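Local coordinates for protein maleylpyruvate isomerase (Ralstonia sp., PDB 2V6K) that catalyses the glutathione-dependent cis-trans isomerisation of maleylpyruvate to fumarylpyruvate in naphthalene degradation, working as a homodimeric zeta-class glutathione transferase, at residues K2-N7 against A56-A61; T13-R18 against R204-A209; N22-P27 against P79-L84; Y28-V33 against A209-A214. All blocks are in the same frame, centred on the assembly; numbering follows the deposited sequence.

Contact 1 of 4, residues K2-N7 against A56-A61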
# COMPACT_ATOMS: atom_id res chain seq x y z
N LYS A 2 1.56 -28.61 -1.23
CA LYS A 2 0.41 -27.80 -1.65
C LYS A 2 0.36 -26.46 -0.91
O LYS A 2 1.04 -26.28 0.11
CB LYS A 2 -0.91 -28.57 -1.51
CG LYS A 2 -0.90 -29.79 -0.58
CD LYS A 2 -0.76 -29.43 0.89
CE LYS A 2 -2.03 -28.81 1.44
NZ LYS A 2 -1.80 -28.33 2.82
N MET A 3 -0.45 -25.54 -1.42
CA MET A 3 -0.52 -24.19 -0.86
C MET A 3 -1.32 -24.09 0.43
O MET A 3 -2.40 -24.66 0.55
CB MET A 3 -1.04 -23.19 -1.89
CG MET A 3 0.08 -22.45 -2.61
SD MET A 3 -0.45 -21.40 -3.97
CE MET A 3 -2.05 -20.86 -3.37
N LYS A 4 -0.75 -23.36 1.38
CA LYS A 4 -1.35 -23.17 2.70
C LYS A 4 -1.53 -21.68 2.93
O LYS A 4 -0.57 -20.91 2.87
CB LYS A 4 -0.46 -23.77 3.78
CG LYS A 4 -0.28 -25.28 3.69
CD LYS A 4 0.79 -25.77 4.66
CE LYS A 4 1.08 -27.24 4.44
NZ LYS A 4 2.30 -27.68 5.18
N LEU A 5 -2.77 -21.28 3.19
CA LEU A 5 -3.09 -19.88 3.43
C LEU A 5 -3.27 -19.62 4.92
O LEU A 5 -4.26 -20.06 5.52
CB LEU A 5 -4.36 -19.49 2.67
CG LEU A 5 -4.83 -18.04 2.89
CD1 LEU A 5 -3.84 -17.04 2.32
CD2 LEU A 5 -6.22 -17.82 2.31
N TYR A 6 -2.32 -18.90 5.51
CA TYR A 6 -2.40 -18.50 6.90
C TYR A 6 -3.20 -17.22 6.96
O TYR A 6 -2.77 -16.19 6.44
CB TYR A 6 -1.00 -18.29 7.48
CG TYR A 6 -0.21 -19.56 7.61
CD1 TYR A 6 -0.29 -20.34 8.76
CD2 TYR A 6 0.61 -20.00 6.57
CE1 TYR A 6 0.43 -21.51 8.89
CE2 TYR A 6 1.34 -21.18 6.68
CZ TYR A 6 1.24 -21.93 7.84
OH TYR A 6 1.96 -23.10 7.97
N ASN A 7 -4.38 -17.28 7.56
CA ASN A 7 -5.31 -16.17 7.49
C ASN A 7 -6.40 -16.26 8.55
O ASN A 7 -6.35 -17.14 9.41
CB ASN A 7 -5.86 -16.01 6.06
CG ASN A 7 -6.92 -17.03 5.71
OD1 ASN A 7 -6.77 -18.25 5.94
ND2 ASN A 7 -8.01 -16.55 5.15
N ALA A 56 -0.38 -14.85 5.06
CA ALA A 56 0.86 -15.38 4.50
C ALA A 56 0.48 -16.61 3.70
O ALA A 56 -0.43 -17.35 4.09
CB ALA A 56 1.85 -15.73 5.60
N LEU A 57 1.16 -16.82 2.59
CA LEU A 57 0.84 -17.93 1.70
C LEU A 57 2.07 -18.81 1.53
O LEU A 57 3.06 -18.40 0.94
CB LEU A 57 0.35 -17.40 0.35
CG LEU A 57 -0.14 -18.44 -0.67
CD1 LEU A 57 -1.38 -19.17 -0.17
CD2 LEU A 57 -0.41 -17.78 -2.01
N ASP A 58 1.99 -20.03 2.07
CA ASP A 58 3.05 -21.01 1.88
C ASP A 58 2.75 -21.72 0.58
O ASP A 58 1.74 -22.40 0.46
CB ASP A 58 3.08 -21.98 3.07
CG ASP A 58 4.18 -23.03 2.95
OD1 ASP A 58 4.87 -23.09 1.91
OD2 ASP A 58 4.35 -23.81 3.91
N THR A 59 3.63 -21.55 -0.41
CA THR A 59 3.43 -22.17 -1.72
C THR A 59 3.80 -23.65 -1.72
O THR A 59 3.49 -24.36 -2.68
CB THR A 59 4.26 -21.46 -2.81
OG1 THR A 59 5.66 -21.59 -2.51
CG2 THR A 59 3.90 -19.98 -2.89
N GLY A 60 4.45 -24.09 -0.65
CA GLY A 60 5.00 -25.44 -0.58
C GLY A 60 6.51 -25.39 -0.75
O GLY A 60 7.22 -26.32 -0.37
N ALA A 61 6.99 -24.29 -1.34
CA ALA A 61 8.42 -24.06 -1.53
C ALA A 61 8.92 -22.91 -0.65
O ALA A 61 10.05 -22.95 -0.17
CB ALA A 61 8.72 -23.78 -3.00
O HOH W 1 4.00 -23.78 6.46
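K4 and D58 pair through both of their backbone amides, and Y6 and A56 do the same one step further along, so strands 4-7 and 56-58 run antiparallel with their axes 4.8 Å apart. The K4 N to D58 O bond is 2.8 Å long and nearly straight at 165°; L5 and L57 form the non-hydrogen-bonded pair in between. Beyond the last bridge, CA of M3 makes a C-H...O contact with the same D58 O. The M3 side chain can be followed outward: CB lies near D58 O, CG presses on CA of T59 at a tight 3.5 Å, SD passes CD2 of L57, and a bend at chi3 (33°) brings CE against both methyls of L57, 3.7 Å from CD1. L5 CD1 also touches that methyl, L57 CD1, the two side chains crossing at a slant; of this group, L5 packs on L17 and M3 on L21 of helix 12-24. The opposite face carries K4, Y6, A56 and D58. There the Y6 ring and D58 carboxylate lie side by side, nearly coplanar, 10° apart, and a water bridges them, 2.6 Å from Y6 OH and 2.6 Å from D58 OD2, to which it donates. The other oxygen, D58 OD1, accepts from G60 N, which comes from above the carboxylate plane, an Asx turn after the strand; the positive phi at position 60 by itself favours glycine. A mixed sheet ordered 29-32, 4-7, 56-58, 63-65, with 4-7 parallel to 29-32 and antiparallel to 56-58, marks the thioredoxin-like N-terminal domain of glutathione transferases.

Contact 2 of 4, residues T13-R18 against R204-A209. With TGG (gamma-glutamyl-S-(1,2-dicarboxyethyl)cysteinylglycine), chain C.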
# COMPACT_ATOMS: atom_id res chain seq x y z
N THR A 13 -7.47 -8.04 4.65
CA THR A 13 -6.40 -8.47 3.76
C THR A 13 -6.50 -9.97 3.47
O THR A 13 -6.13 -10.41 2.38
CB THR A 13 -5.01 -8.16 4.32
OG1 THR A 13 -4.94 -8.68 5.66
CG2 THR A 13 -4.76 -6.66 4.34
N SER A 14 -6.99 -10.75 4.43
CA SER A 14 -7.24 -12.17 4.18
C SER A 14 -8.34 -12.34 3.15
O SER A 14 -8.20 -13.12 2.20
CB SER A 14 -7.65 -12.88 5.47
OG SER A 14 -6.59 -12.87 6.42
N HIS A 15 -9.44 -11.63 3.35
CA HIS A 15 -10.59 -11.61 2.45
C HIS A 15 -10.15 -11.23 1.03
O HIS A 15 -10.52 -11.90 0.06
CB HIS A 15 -11.60 -10.62 3.06
CG HIS A 15 -12.92 -10.54 2.36
ND1 HIS A 15 -13.90 -9.66 2.78
CD2 HIS A 15 -13.43 -11.19 1.29
CE1 HIS A 15 -14.95 -9.78 2.00
NE2 HIS A 15 -14.70 -10.70 1.09
N ARG A 16 -9.35 -10.16 0.93
CA ARG A 16 -8.79 -9.68 -0.33
C ARG A 16 -8.07 -10.80 -1.09
O ARG A 16 -8.32 -11.02 -2.28
CB ARG A 16 -7.84 -8.53 0.00
CG ARG A 16 -7.18 -7.81 -1.17
CD ARG A 16 -5.99 -7.00 -0.67
NE ARG A 16 -6.42 -5.91 0.21
CZ ARG A 16 -5.60 -5.13 0.89
NH1 ARG A 16 -4.28 -5.34 0.85
NH2 ARG A 16 -6.08 -4.15 1.64
N LEU A 17 -7.19 -11.50 -0.40
CA LEU A 17 -6.43 -12.57 -1.02
C LEU A 17 -7.30 -13.79 -1.34
O LEU A 17 -7.13 -14.42 -2.39
CB LEU A 17 -5.22 -12.94 -0.16
CG LEU A 17 -4.33 -14.08 -0.67
CD1 LEU A 17 -3.89 -13.86 -2.12
CD2 LEU A 17 -3.12 -14.22 0.22
N ARG A 18 -8.25 -14.10 -0.45
CA ARG A 18 -9.16 -15.21 -0.72
C ARG A 18 -9.94 -14.98 -2.01
O ARG A 18 -10.15 -15.92 -2.78
CB ARG A 18 -10.12 -15.47 0.44
CG ARG A 18 -9.45 -16.06 1.68
CD ARG A 18 -10.46 -16.49 2.74
NE ARG A 18 -11.40 -15.44 3.16
CZ ARG A 18 -11.36 -14.79 4.32
NH1 ARG A 18 -10.40 -15.03 5.21
NH2 ARG A 18 -12.29 -13.89 4.59
N ARG A 204 -17.67 -17.23 -1.73
CA ARG A 204 -16.88 -18.24 -1.03
C ARG A 204 -15.75 -17.62 -0.20
O ARG A 204 -15.28 -18.23 0.76
CB ARG A 204 -16.31 -19.27 -1.99
CG ARG A 204 -17.36 -20.26 -2.51
CD ARG A 204 -16.74 -21.40 -3.32
NE ARG A 204 -16.19 -20.94 -4.59
CZ ARG A 204 -14.89 -20.88 -4.88
NH1 ARG A 204 -13.98 -21.25 -3.99
NH2 ARG A 204 -14.50 -20.44 -6.07
N ALA A 205 -15.36 -16.40 -0.56
CA ALA A 205 -14.26 -15.70 0.10
C ALA A 205 -14.70 -14.86 1.30
O ALA A 205 -13.86 -14.43 2.10
CB ALA A 205 -13.53 -14.82 -0.90
N ALA A 206 -16.01 -14.61 1.41
CA ALA A 206 -16.53 -13.70 2.43
C ALA A 206 -16.26 -14.24 3.84
O ALA A 206 -16.27 -15.45 4.04
CB ALA A 206 -18.02 -13.47 2.23
N PRO A 207 -16.00 -13.34 4.81
CA PRO A 207 -15.74 -13.74 6.20
C PRO A 207 -16.70 -14.79 6.77
O PRO A 207 -16.25 -15.77 7.36
CB PRO A 207 -15.86 -12.41 6.95
CG PRO A 207 -15.34 -11.42 5.98
CD PRO A 207 -15.88 -11.88 4.64
N ALA A 208 -18.00 -14.59 6.57
CA ALA A 208 -19.01 -15.49 7.15
C ALA A 208 -18.97 -16.92 6.58
O ALA A 208 -19.54 -17.84 7.17
CB ALA A 208 -20.40 -14.89 7.00
N ALA A 209 -18.30 -17.10 5.44
CA ALA A 209 -18.21 -18.40 4.79
C ALA A 209 -16.98 -19.22 5.19
O ALA A 209 -16.80 -20.35 4.72
CB ALA A 209 -18.27 -18.24 3.27
OC1 TGG C . -1.70 -6.47 2.68
CO1 TGG C . -0.89 -6.97 3.49
OT1 TGG C . -0.64 -8.19 3.55
CA1 TGG C . -0.17 -6.04 4.41
NN1 TGG C . 0.14 -4.78 3.73
CB1 TGG C . -1.02 -5.71 5.63
CG1 TGG C . -1.28 -6.95 6.48
CD1 TGG C . -1.87 -6.67 7.85
OE1 TGG C . -2.34 -5.36 8.06
NN2 TGG C . -2.87 -7.64 8.17
CA2 TGG C . -3.85 -7.45 9.21
CO2 TGG C . -3.10 -7.87 10.47
OC2 TGG C . -2.80 -9.24 10.52
NN3 TGG C . -3.62 -7.33 11.69
CA3 TGG C . -3.14 -7.83 12.96
CO3 TGG C . -2.83 -6.68 13.87
OC3 TGG C . -3.01 -5.52 13.47
OT3 TGG C . -2.42 -6.97 15.02
CB2 TGG C . -5.01 -8.30 8.74
SG2 TGG C . -6.29 -8.56 9.91
CD2 TGG C . -7.16 -7.06 10.21
CE2 TGG C . -8.02 -6.72 9.01
OE2 TGG C . -9.26 -6.84 9.07
OF2 TGG C . -7.45 -6.31 7.97
CF2 TGG C . -7.98 -7.35 11.47
CH2 TGG C . -8.68 -6.14 12.04
OI2 TGG C . -8.33 -5.01 11.67
OJ2 TGG C . -9.60 -6.34 12.87
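H15 and R18, one turn apart on helix 12-24, both reach the end of helix 200-205 and the residues that follow, joining the thioredoxin-like N-terminal domain of the glutathione transferase fold to its helical C-terminal domain. At the start of the segment T13 turns to the ligand instead: its OG1 lies 3.1 Å from CB2 of TGG and is hydrogen-bonded to V54 O, in keeping with its place in the glutathione site. H15 comes next. With CG anti to the backbone N (chi1 -175°), its imidazole extends to P207, whose CD sits over one ring face, displaced toward the rim, in a CH-pi contact 3.6 Å from the ring centroid. CD2 of the same ring approaches A205 O to 3.4 Å. R16 points away from this junction; its NH1 is hydrogen-bonded to S67 OG and lies near OC1 of TGG, so one helix serves both the ligand and the domain junction. R18 carries the polar part. Its CB packs against CB of A205 at 3.7 Å, and CA of H15 lies against one guanidinium face, toward its rim. NH1 donates to F8 O, and NH2 also to W9 O, which help hold the flat group in place. Its side-on grip uses two nitrogens on a single oxygen: NE donates to A205 O at 2.9 Å and NH2 to the same A205 O at 3.0 Å, with that oxygen almost exactly in the guanidinium plane.

Contact 3 of 4, residues N22-P27 against P79-L84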
# COMPACT_ATOMS: atom_id res chain seq x y z
N ASN A 22 -9.73 -17.48 -5.21
CA ASN A 22 -10.96 -18.09 -5.72
C ASN A 22 -11.22 -17.75 -7.17
O ASN A 22 -11.65 -18.61 -7.95
CB ASN A 22 -12.17 -17.70 -4.86
CG ASN A 22 -12.10 -18.25 -3.46
OD1 ASN A 22 -11.21 -19.03 -3.12
ND2 ASN A 22 -13.04 -17.84 -2.62
N LEU A 23 -10.95 -16.51 -7.56
CA LEU A 23 -11.14 -16.12 -8.96
C LEU A 23 -10.22 -16.92 -9.87
O LEU A 23 -10.61 -17.29 -10.98
CB LEU A 23 -10.91 -14.62 -9.15
CG LEU A 23 -12.04 -13.70 -8.67
CD1 LEU A 23 -11.56 -12.27 -8.60
CD2 LEU A 23 -13.26 -13.81 -9.57
N LYS A 24 -9.02 -17.23 -9.39
CA LYS A 24 -8.06 -18.03 -10.16
C LYS A 24 -8.36 -19.53 -10.09
O LYS A 24 -7.78 -20.30 -10.86
CB LYS A 24 -6.63 -17.76 -9.67
CG LYS A 24 -6.12 -16.34 -9.90
CD LYS A 24 -6.09 -15.97 -11.37
CE LYS A 24 -5.28 -14.70 -11.58
NZ LYS A 24 -5.19 -14.32 -13.02
N GLY A 25 -9.23 -19.94 -9.18
CA GLY A 25 -9.55 -21.36 -8.99
C GLY A 25 -8.39 -22.15 -8.42
O GLY A 25 -8.28 -23.36 -8.65
N VAL A 26 -7.53 -21.47 -7.68
CA VAL A 26 -6.35 -22.09 -7.08
C VAL A 26 -6.72 -22.72 -5.74
O VAL A 26 -7.20 -22.01 -4.84
CB VAL A 26 -5.20 -21.06 -6.91
CG1 VAL A 26 -4.06 -21.64 -6.10
CG2 VAL A 26 -4.70 -20.59 -8.28
N PRO A 27 -6.50 -24.04 -5.59
CA PRO A 27 -6.81 -24.70 -4.32
C PRO A 27 -5.81 -24.32 -3.23
O PRO A 27 -4.64 -24.07 -3.51
CB PRO A 27 -6.70 -26.19 -4.65
CG PRO A 27 -5.78 -26.26 -5.82
CD PRO A 27 -5.96 -24.98 -6.59
N PRO A 79 -2.57 -17.34 -15.20
CA PRO A 79 -3.06 -16.28 -16.08
C PRO A 79 -4.58 -16.10 -16.18
O PRO A 79 -5.04 -14.97 -16.33
CB PRO A 79 -2.48 -16.65 -17.44
CG PRO A 79 -1.32 -17.55 -17.13
CD PRO A 79 -1.73 -18.31 -15.92
N THR A 80 -5.35 -17.18 -16.10
CA THR A 80 -6.77 -17.15 -16.43
C THR A 80 -7.64 -17.37 -15.20
O THR A 80 -7.39 -18.30 -14.44
CB THR A 80 -7.10 -18.21 -17.50
OG1 THR A 80 -6.25 -18.01 -18.64
CG2 THR A 80 -8.55 -18.13 -17.94
N PRO A 81 -8.66 -16.51 -14.98
CA PRO A 81 -8.99 -15.30 -15.73
C PRO A 81 -8.07 -14.16 -15.33
O PRO A 81 -7.64 -14.08 -14.18
CB PRO A 81 -10.42 -15.00 -15.27
CG PRO A 81 -10.45 -15.48 -13.86
CD PRO A 81 -9.60 -16.74 -13.87
N ALA A 82 -7.79 -13.27 -16.27
CA ALA A 82 -6.93 -12.12 -15.99
C ALA A 82 -7.58 -11.19 -14.97
O ALA A 82 -8.75 -10.83 -15.12
CB ALA A 82 -6.61 -11.37 -17.27
N LEU A 83 -6.81 -10.81 -13.96
CA LEU A 83 -7.26 -9.82 -12.97
C LEU A 83 -6.65 -8.44 -13.19
O LEU A 83 -6.95 -7.49 -12.47
CB LEU A 83 -6.97 -10.31 -11.55
CG LEU A 83 -7.59 -11.66 -11.17
CD1 LEU A 83 -7.27 -12.01 -9.73
CD2 LEU A 83 -9.10 -11.66 -11.39
N LEU A 84 -5.80 -8.33 -14.20
CA LEU A 84 -5.28 -7.04 -14.64
C LEU A 84 -5.49 -6.91 -16.14
O LEU A 84 -5.38 -7.90 -16.86
CB LEU A 84 -3.79 -6.91 -14.32
CG LEU A 84 -3.46 -6.60 -12.87
CD1 LEU A 84 -1.96 -6.68 -12.64
CD2 LEU A 84 -4.00 -5.23 -12.47
O HOH W 2 -6.17 -20.01 -12.91
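Helix 12-24 ends here in a Schellman motif, with G25 leaving at positive phi (68°), and its last residues L23 and K24 face the irregular segment 79-84, where P81 follows a cis peptide bond. K24 carries most of the contact. Its chain bends at chi2 (-61°), then runs extended past L83 in the opposite direction to that side chain, CE lying 3.8 Å from L83 CD1. NZ donates to P81 O at 2.7 Å, approaching from above the carbonyl plane. The same NZ is also bound by the carboxylate of E75 and by Y78 O, so the ammonium of this buried lysine is shared between an acid and backbone carbonyls, which probably offsets its charge. A water ties the backbones together, donating to K24 O and to T80 O, each at 2.6 Å. L83 also reaches the preceding residue, its CD2 3.8 Å from L23 CD1, while the P81 ring lies close to the helix end, its CD 3.1 Å from L23 O. The contact thus fastens the C-terminal end of helix 12-24 to the connection between helices 67-77 and 88-104. E75 of helix 67-77 serves both partners, pairing with K24 and accepting from L83 N. L23 continues onto C167 of helix 164-178 and A201 of helix 200-205, and V26, just past the glycine, packs on M3 beside strand 4-7.

Contact 4 of 4, residues Y28-V33 against A209-A214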
# COMPACT_ATOMS: atom_id res chain seq x y z
N TYR A 28 -6.29 -24.27 -1.99
CA TYR A 28 -5.42 -23.97 -0.85
C TYR A 28 -5.98 -24.56 0.42
O TYR A 28 -7.20 -24.70 0.55
CB TYR A 28 -5.20 -22.46 -0.68
CG TYR A 28 -6.46 -21.63 -0.59
CD1 TYR A 28 -7.02 -21.28 0.64
CD2 TYR A 28 -7.09 -21.18 -1.75
CE1 TYR A 28 -8.19 -20.50 0.70
CE2 TYR A 28 -8.24 -20.42 -1.70
CZ TYR A 28 -8.78 -20.07 -0.48
OH TYR A 28 -9.93 -19.31 -0.46
N GLU A 29 -5.09 -24.90 1.34
CA GLU A 29 -5.48 -25.29 2.69
C GLU A 29 -5.64 -24.03 3.53
O GLU A 29 -4.76 -23.17 3.54
CB GLU A 29 -4.44 -26.21 3.32
CG GLU A 29 -4.91 -26.84 4.64
CD GLU A 29 -3.85 -27.67 5.36
OE1 GLU A 29 -2.72 -27.81 4.85
OE2 GLU A 29 -4.15 -28.19 6.45
N TYR A 30 -6.77 -23.93 4.22
CA TYR A 30 -7.07 -22.80 5.08
C TYR A 30 -6.49 -23.06 6.46
O TYR A 30 -6.92 -23.98 7.16
CB TYR A 30 -8.58 -22.61 5.18
CG TYR A 30 -9.06 -21.32 5.83
CD1 TYR A 30 -9.60 -20.30 5.06
CD2 TYR A 30 -8.99 -21.14 7.22
CE1 TYR A 30 -10.06 -19.13 5.64
CE2 TYR A 30 -9.44 -19.96 7.81
CZ TYR A 30 -9.98 -18.96 7.01
OH TYR A 30 -10.43 -17.79 7.56
N LEU A 31 -5.50 -22.25 6.85
CA LEU A 31 -4.90 -22.37 8.16
C LEU A 31 -5.20 -21.12 8.97
O LEU A 31 -4.65 -20.05 8.73
CB LEU A 31 -3.39 -22.63 8.06
CG LEU A 31 -2.98 -23.99 7.47
CD1 LEU A 31 -1.48 -24.10 7.41
CD2 LEU A 31 -3.57 -25.16 8.26
N ALA A 32 -6.12 -21.27 9.92
CA ALA A 32 -6.60 -20.16 10.71
C ALA A 32 -5.53 -19.70 11.69
O ALA A 32 -4.92 -20.50 12.39
CB ALA A 32 -7.85 -20.55 11.46
N VAL A 33 -5.32 -18.39 11.71
CA VAL A 33 -4.48 -17.74 12.69
C VAL A 33 -5.41 -16.80 13.43
O VAL A 33 -5.89 -15.81 12.88
CB VAL A 33 -3.31 -16.97 12.03
CG1 VAL A 33 -2.46 -16.27 13.08
CG2 VAL A 33 -2.45 -17.93 11.20
N ALA A 209 -18.30 -17.10 5.44
CA ALA A 209 -18.21 -18.40 4.79
C ALA A 209 -16.98 -19.22 5.19
O ALA A 209 -16.80 -20.35 4.72
CB ALA A 209 -18.27 -18.24 3.27
N GLN A 210 -16.14 -18.66 6.06
CA GLN A 210 -14.87 -19.30 6.41
C GLN A 210 -14.99 -20.31 7.55
O GLN A 210 -15.88 -20.18 8.40
CB GLN A 210 -13.82 -18.24 6.74
CG GLN A 210 -13.61 -17.23 5.61
CD GLN A 210 -13.51 -17.89 4.24
OE1 GLN A 210 -12.70 -18.78 4.04
NE2 GLN A 210 -14.35 -17.45 3.31
N PRO A 211 -14.10 -21.32 7.56
CA PRO A 211 -14.13 -22.38 8.58
C PRO A 211 -14.05 -21.86 10.02
O PRO A 211 -14.63 -22.47 10.93
CB PRO A 211 -12.89 -23.22 8.27
CG PRO A 211 -12.57 -22.93 6.85
CD PRO A 211 -13.01 -21.53 6.59
N ASP A 212 -13.34 -20.76 10.23
CA ASP A 212 -13.13 -20.22 11.58
C ASP A 212 -14.13 -19.13 11.96
O ASP A 212 -13.99 -18.48 13.01
CB ASP A 212 -11.68 -19.73 11.76
CG ASP A 212 -11.31 -18.62 10.78
OD1 ASP A 212 -11.80 -18.63 9.63
OD2 ASP A 212 -10.50 -17.76 11.17
N SER A 213 -15.16 -18.93 11.13
CA SER A 213 -16.18 -17.93 11.40
C SER A 213 -17.07 -18.31 12.58
O SER A 213 -17.14 -19.49 12.96
CB SER A 213 -17.04 -17.66 10.16
OG SER A 213 -17.75 -18.82 9.76
N ALA A 214 -17.74 -17.31 13.15
CA ALA A 214 -18.63 -17.52 14.29
C ALA A 214 -19.82 -18.38 13.91
O ALA A 214 -20.28 -18.37 12.76
CB ALA A 214 -19.10 -16.18 14.84
OXT ALA A 214 -20.35 -19.13 14.73
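Strand 29-32, an outermost strand of the sheet in this chain, faces the C-terminal tail across side chains alone: the tail folds into a type I beta turn from Q210 to S213, and the closest CA atoms, those of A32 and D212, are 6.6 Å apart. The contact ties the edge of the thioredoxin-like N-terminal domain to the end of the helical C-terminal domain of the glutathione transferase fold. Y30 does most of the work. With CG anti to the backbone N (chi1 -169°), its ring extends from the strand to the turn, where P211 CD sits squarely over the ring centre, 3.8 Å from the centroid and only 4° off the normal, a CH-pi contact. Q210 crosses the tyrosine at about a right angle, OE1 3.1 Å from Y30 CE1; its NE2 is held by R204 O and A206 O. The turn is closed by S213 N donating to Q210 O, which also accepts from S213 OG at 2.7 Å. D212 CB meets A32 CB at 3.9 Å, and its CG, between the backbone N and the carbonyl carbon, lies near Y30 OH. OD2 of the D212 carboxylate accepts from W9 N. The other oxygen, OD1, takes a short but weak hydrogen bond of 2.6 Å from Y30 OH, the ring and carboxylate planes being turned 60° apart.

Contact 2 is the buried one, contacts 1 and 3 are partly buried, and contact 4 lies at the surface. Contacts 1 and 3 stay within the N-terminal domain, whereas contacts 2 and 4 both cross to the end of the chain, sharing A209. Contact 1 relies on backbone bonding between strands; the others rest largely on side chains: arginine and lysine donating to carbonyls, and, in contacts 2 and 4, a proline CD over a ring. Helix 12-24 serves contacts 2 and 3 at different turns, and contacts 1 and 4 both involve one sheet through its neighbouring strands 4-7 and 29-32. Direct joins include L5 N with E29 O, N22 with Y28, and R204 O with Q210 NE2.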